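Local coordinates for protein AtFKBP42 (Arabidopsis thaliana, PDB 2F4E) that probably catalyses cis-trans isomerisation of peptidyl-proline bonds as an FKBP-type immunophilin and modulates ABC-transporter-mediated uptake into the vacuole, at residues A[71-76]-A[86-91]. Numbering follows the deposited sequence.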
ATOM      1  N   PHE A  71       2.584  -2.445  11.088  1.00 34.63           N
ATOM      2  CA  PHE A  71       2.943  -1.052  11.295  1.00 36.24           C
ATOM      3  C   PHE A  71       3.683  -0.651  10.038  1.00 35.80           C
ATOM      4  O   PHE A  71       4.631  -1.329   9.630  1.00 34.18           O
ATOM      5  CB  PHE A  71       3.812  -0.923  12.540  1.00 35.09           C
ATOM      6  CG  PHE A  71       3.036  -1.078  13.808  1.00 37.07           C
ATOM      7  CD1 PHE A  71       2.228  -0.043  14.272  1.00 38.17           C
ATOM      8  CD2 PHE A  71       3.045  -2.282  14.497  1.00 37.53           C
ATOM      9  CE1 PHE A  71       1.434  -0.209  15.409  1.00 38.20           C
ATOM     10  CE2 PHE A  71       2.256  -2.457  15.630  1.00 38.56           C
ATOM     11  CZ  PHE A  71       1.448  -1.421  16.086  1.00 36.33           C
ATOM     12  N   LEU A  72       3.237   0.434   9.409  1.00 34.44           N
ATOM     13  CA  LEU A  72       3.861   0.856   8.168  1.00 33.97           C
ATOM     14  C   LEU A  72       3.779   2.342   7.827  1.00 31.88           C
ATOM     15  O   LEU A  72       2.931   3.080   8.336  1.00 33.14           O
ATOM     16  CB  LEU A  72       3.261   0.045   7.014  1.00 33.08           C
ATOM     17  CG  LEU A  72       1.789   0.353   6.717  1.00 33.09           C
ATOM     18  CD1 LEU A  72       1.682   1.130   5.436  1.00 35.46           C
ATOM     19  CD2 LEU A  72       1.005  -0.927   6.611  1.00 33.50           C
ATOM     20  N   HIS A  73       4.693   2.754   6.960  1.00 29.18           N
ATOM     21  CA  HIS A  73       4.759   4.116   6.451  1.00 29.49           C
ATOM     22  C   HIS A  73       4.360   4.010   4.981  1.00 30.01           C
ATOM     23  O   HIS A  73       4.574   2.974   4.357  1.00 28.78           O
ATOM     24  CB  HIS A  73       6.183   4.660   6.522  1.00 28.18           C
ATOM     25  CG  HIS A  73       6.507   5.372   7.788  1.00 29.77           C
ATOM     26  ND1 HIS A  73       5.704   6.377   8.306  1.00 33.53           N
ATOM     27  CD2 HIS A  73       7.567   5.287   8.622  1.00 27.75           C
ATOM     28  CE1 HIS A  73       6.259   6.867   9.390  1.00 32.72           C
ATOM     29  NE2 HIS A  73       7.399   6.222   9.608  1.00 32.44           N
ATOM     30  N   TYR A  74       3.786   5.069   4.423  1.00 31.35           N
ATOM     31  CA  TYR A  74       3.417   5.030   3.015  1.00 29.71           C
ATOM     32  C   TYR A  74       2.991   6.367   2.428  1.00 30.51           C
ATOM     33  O   TYR A  74       2.582   7.280   3.143  1.00 31.71           O
ATOM     34  CB  TYR A  74       2.302   4.004   2.784  1.00 29.90           C
ATOM     35  CG  TYR A  74       0.899   4.493   3.084  1.00 32.72           C
ATOM     36  CD1 TYR A  74       0.144   5.162   2.116  1.00 33.09           C
ATOM     37  CD2 TYR A  74       0.324   4.287   4.336  1.00 32.10           C
ATOM     38  CE1 TYR A  74      -1.147   5.604   2.399  1.00 33.65           C
ATOM     39  CE2 TYR A  74      -0.955   4.723   4.624  1.00 32.94           C
ATOM     40  CZ  TYR A  74      -1.693   5.382   3.661  1.00 35.72           C
ATOM     41  OH  TYR A  74      -2.966   5.820   3.960  1.00 39.96           O
ATOM     42  N   ARG A  75       3.122   6.469   1.111  1.00 29.58           N
ATOM     43  CA  ARG A  75       2.701   7.655   0.377  1.00 30.80           C
ATOM     44  C   ARG A  75       1.707   7.147  -0.645  1.00 28.32           C
ATOM     45  O   ARG A  75       1.814   6.009  -1.107  1.00 31.93           O
ATOM     46  CB  ARG A  75       3.870   8.322  -0.346  1.00 28.36           C
ATOM     47  CG  ARG A  75       4.922   8.901   0.566  1.00 30.12           C
ATOM     48  CD  ARG A  75       5.932   9.712  -0.229  1.00 30.82           C
ATOM     49  NE  ARG A  75       6.971  10.266   0.630  1.00 30.80           N
ATOM     50  CZ  ARG A  75       8.086   9.637   0.984  1.00 33.72           C
ATOM     51  NH1 ARG A  75       8.341   8.411   0.544  1.00 30.36           N
ATOM     52  NH2 ARG A  75       8.932  10.232   1.815  1.00 34.66           N
ATOM     53  N   ALA A  76       0.731   7.972  -0.990  1.00 28.08           N
ATOM     54  CA  ALA A  76      -0.261   7.558  -1.959  1.00 27.18           C
ATOM     55  C   ALA A  76      -0.431   8.630  -3.020  1.00 27.32           C
ATOM     56  O   ALA A  76      -0.491   9.823  -2.713  1.00 29.82           O
ATOM     57  CB  ALA A  76      -1.578   7.275  -1.270  1.00 29.54           C
ATOM     58  N   GLU A  86      -1.480  11.489   0.382  1.00 38.75           N
ATOM     59  CA  GLU A  86      -1.169  10.843   1.659  1.00 37.57           C
ATOM     60  C   GLU A  86       0.347  10.652   1.745  1.00 36.12           C
ATOM     61  O   GLU A  86       0.980  10.296   0.749  1.00 34.12           O
ATOM     62  CB  GLU A  86      -1.879   9.491   1.752  1.00 41.85           C
ATOM     63  CG  GLU A  86      -2.562   9.218   3.089  1.00 49.70           C
ATOM     64  CD  GLU A  86      -4.091   9.106   2.978  1.00 53.39           C
ATOM     65  OE1 GLU A  86      -4.732  10.023   2.426  1.00 55.78           O
ATOM     66  OE2 GLU A  86      -4.673   8.103   3.444  1.00 55.77           O
ATOM     67  N   ASP A  87       0.913  10.896   2.927  1.00 33.56           N
ATOM     68  CA  ASP A  87       2.353  10.779   3.169  1.00 33.72           C
ATOM     69  C   ASP A  87       2.593  10.660   4.670  1.00 33.74           C
ATOM     70  O   ASP A  87       2.776  11.665   5.356  1.00 33.57           O
ATOM     71  CB  ASP A  87       3.073  12.028   2.646  1.00 34.15           C
ATOM     72  CG  ASP A  87       4.573  11.826   2.491  1.00 36.33           C
ATOM     73  OD1 ASP A  87       5.210  11.233   3.382  1.00 33.56           O
ATOM     74  OD2 ASP A  87       5.124  12.281   1.473  1.00 39.51           O
ATOM     75  N   THR A  88       2.584   9.433   5.187  1.00 33.38           N
ATOM     76  CA  THR A  88       2.803   9.221   6.615  1.00 30.45           C
ATOM     77  C   THR A  88       4.192   9.623   7.082  1.00 30.98           C
ATOM     78  O   THR A  88       4.363   9.943   8.243  1.00 30.24           O
ATOM     79  CB  THR A  88       2.535   7.755   7.028  1.00 29.43           C
ATOM     80  OG1 THR A  88       3.481   6.890   6.387  1.00 28.92           O
ATOM     81  CG2 THR A  88       1.095   7.356   6.658  1.00 24.02           C
ATOM     82  N   TRP A  89       5.179   9.606   6.189  1.00 30.00           N
ATOM     83  CA  TRP A  89       6.532  10.022   6.561  1.00 34.03           C
ATOM     84  C   TRP A  89       6.549  11.512   6.864  1.00 36.05           C
ATOM     85  O   TRP A  89       7.136  11.937   7.847  1.00 35.46           O
ATOM     86  CB  TRP A  89       7.531   9.740   5.440  1.00 31.25           C
ATOM     87  CG  TRP A  89       8.033   8.333   5.401  1.00 33.78           C
ATOM     88  CD1 TRP A  89       8.881   7.733   6.292  1.00 32.09           C
ATOM     89  CD2 TRP A  89       7.747   7.356   4.399  1.00 32.72           C
ATOM     90  NE1 TRP A  89       9.139   6.446   5.899  1.00 31.77           N
ATOM     91  CE2 TRP A  89       8.453   6.184   4.736  1.00 33.11           C
ATOM     92  CE3 TRP A  89       6.955   7.352   3.241  1.00 34.87           C
ATOM     93  CZ2 TRP A  89       8.400   5.021   3.967  1.00 32.30           C
ATOM     94  CZ3 TRP A  89       6.896   6.195   2.471  1.00 33.64           C
ATOM     95  CH2 TRP A  89       7.616   5.045   2.839  1.00 30.55           C
ATOM     96  N   HIS A  90       5.904  12.303   6.014  1.00 38.81           N
ATOM     97  CA  HIS A  90       5.871  13.738   6.229  1.00 43.01           C
ATOM     98  C   HIS A  90       5.195  14.064   7.554  1.00 43.17           C
ATOM     99  O   HIS A  90       5.698  14.877   8.321  1.00 44.59           O
ATOM    100  CB  HIS A  90       5.144  14.452   5.082  1.00 43.69           C
ATOM    101  CG  HIS A  90       5.050  15.936   5.271  1.00 47.07           C
ATOM    102  ND1 HIS A  90       6.157  16.747   5.329  1.00 48.33           N
ATOM    103  CD2 HIS A  90       3.975  16.739   5.448  1.00 48.30           C
ATOM    104  CE1 HIS A  90       5.771  17.998   5.535  1.00 50.24           C
ATOM    105  NE2 HIS A  90       4.454  18.020   5.611  1.00 49.93           N
ATOM    106  N   GLU A  91       4.068  13.421   7.842  1.00 43.62           N
ATOM    107  CA  GLU A  91       3.369  13.712   9.090  1.00 44.74           C
ATOM    108  C   GLU A  91       3.891  12.923  10.279  1.00 44.08           C
ATOM    109  O   GLU A  91       3.288  12.932  11.355  1.00 44.75           O
ATOM    110  CB  GLU A  91       1.861  13.493   8.936  1.00 46.57           C
ATOM    111  CG  GLU A  91       1.427  12.078   8.609  1.00 52.01           C
ATOM    112  CD  GLU A  91      -0.091  11.897   8.737  1.00 54.22           C
ATOM    113  OE1 GLU A  91      -0.658  12.389   9.735  1.00 56.45           O
ATOM    114  OE2 GLU A  91      -0.724  11.258   7.866  1.00 53.14           O
TER
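Thr88 OG1, set between its own backbone N and carbonyl carbon (chi1 64°), is gripped by two hydrogen bonds: it accepts from Tyr74 N at 2.7 Å and pairs with His73 ND1 at 3.0 Å. Thr88 N in turn donates to Tyr74 O at 3.0 Å, so Thr88 meets both backbone groups of Tyr74 in this FKBP hairpin, its hydroxyl standing where a carbonyl would serve in regular pairing. Further polar links flank it. Tyr74 OH donates to Glu86 OE2 on its anti side, 2.9 Å away. Arg75 and Asp87 lie side by side, and NE meets OD2 at 2.9 Å from above the carboxylate plane, a bent salt bridge; Lys84 also binds OD2, while Arg75 NH1 turns to Glu152. Asp87 OD1 accepts from His90 N, an Asx motif where the chain turns out of the strand.

Ring contacts centre on Trp89. The His73 ring lies offset over its five-membered ring, centroids 4.0 Å apart and planes 27° apart, with His73 CB against the same face in a CH-pi contact. From the six-membered part of the indole, Trp89 CE3 sits 3.2 Å above the guanidinium plane of Arg75. An alanine in place of Trp89 would probably leave the His73 ring without its stacking partner and the guanidinium face without its aromatic neighbour. The Thr88 hydroxyl thus takes over from the backbone as the chain leaves the strand, with Arg75 held between the Asp87 carboxylate and the indole.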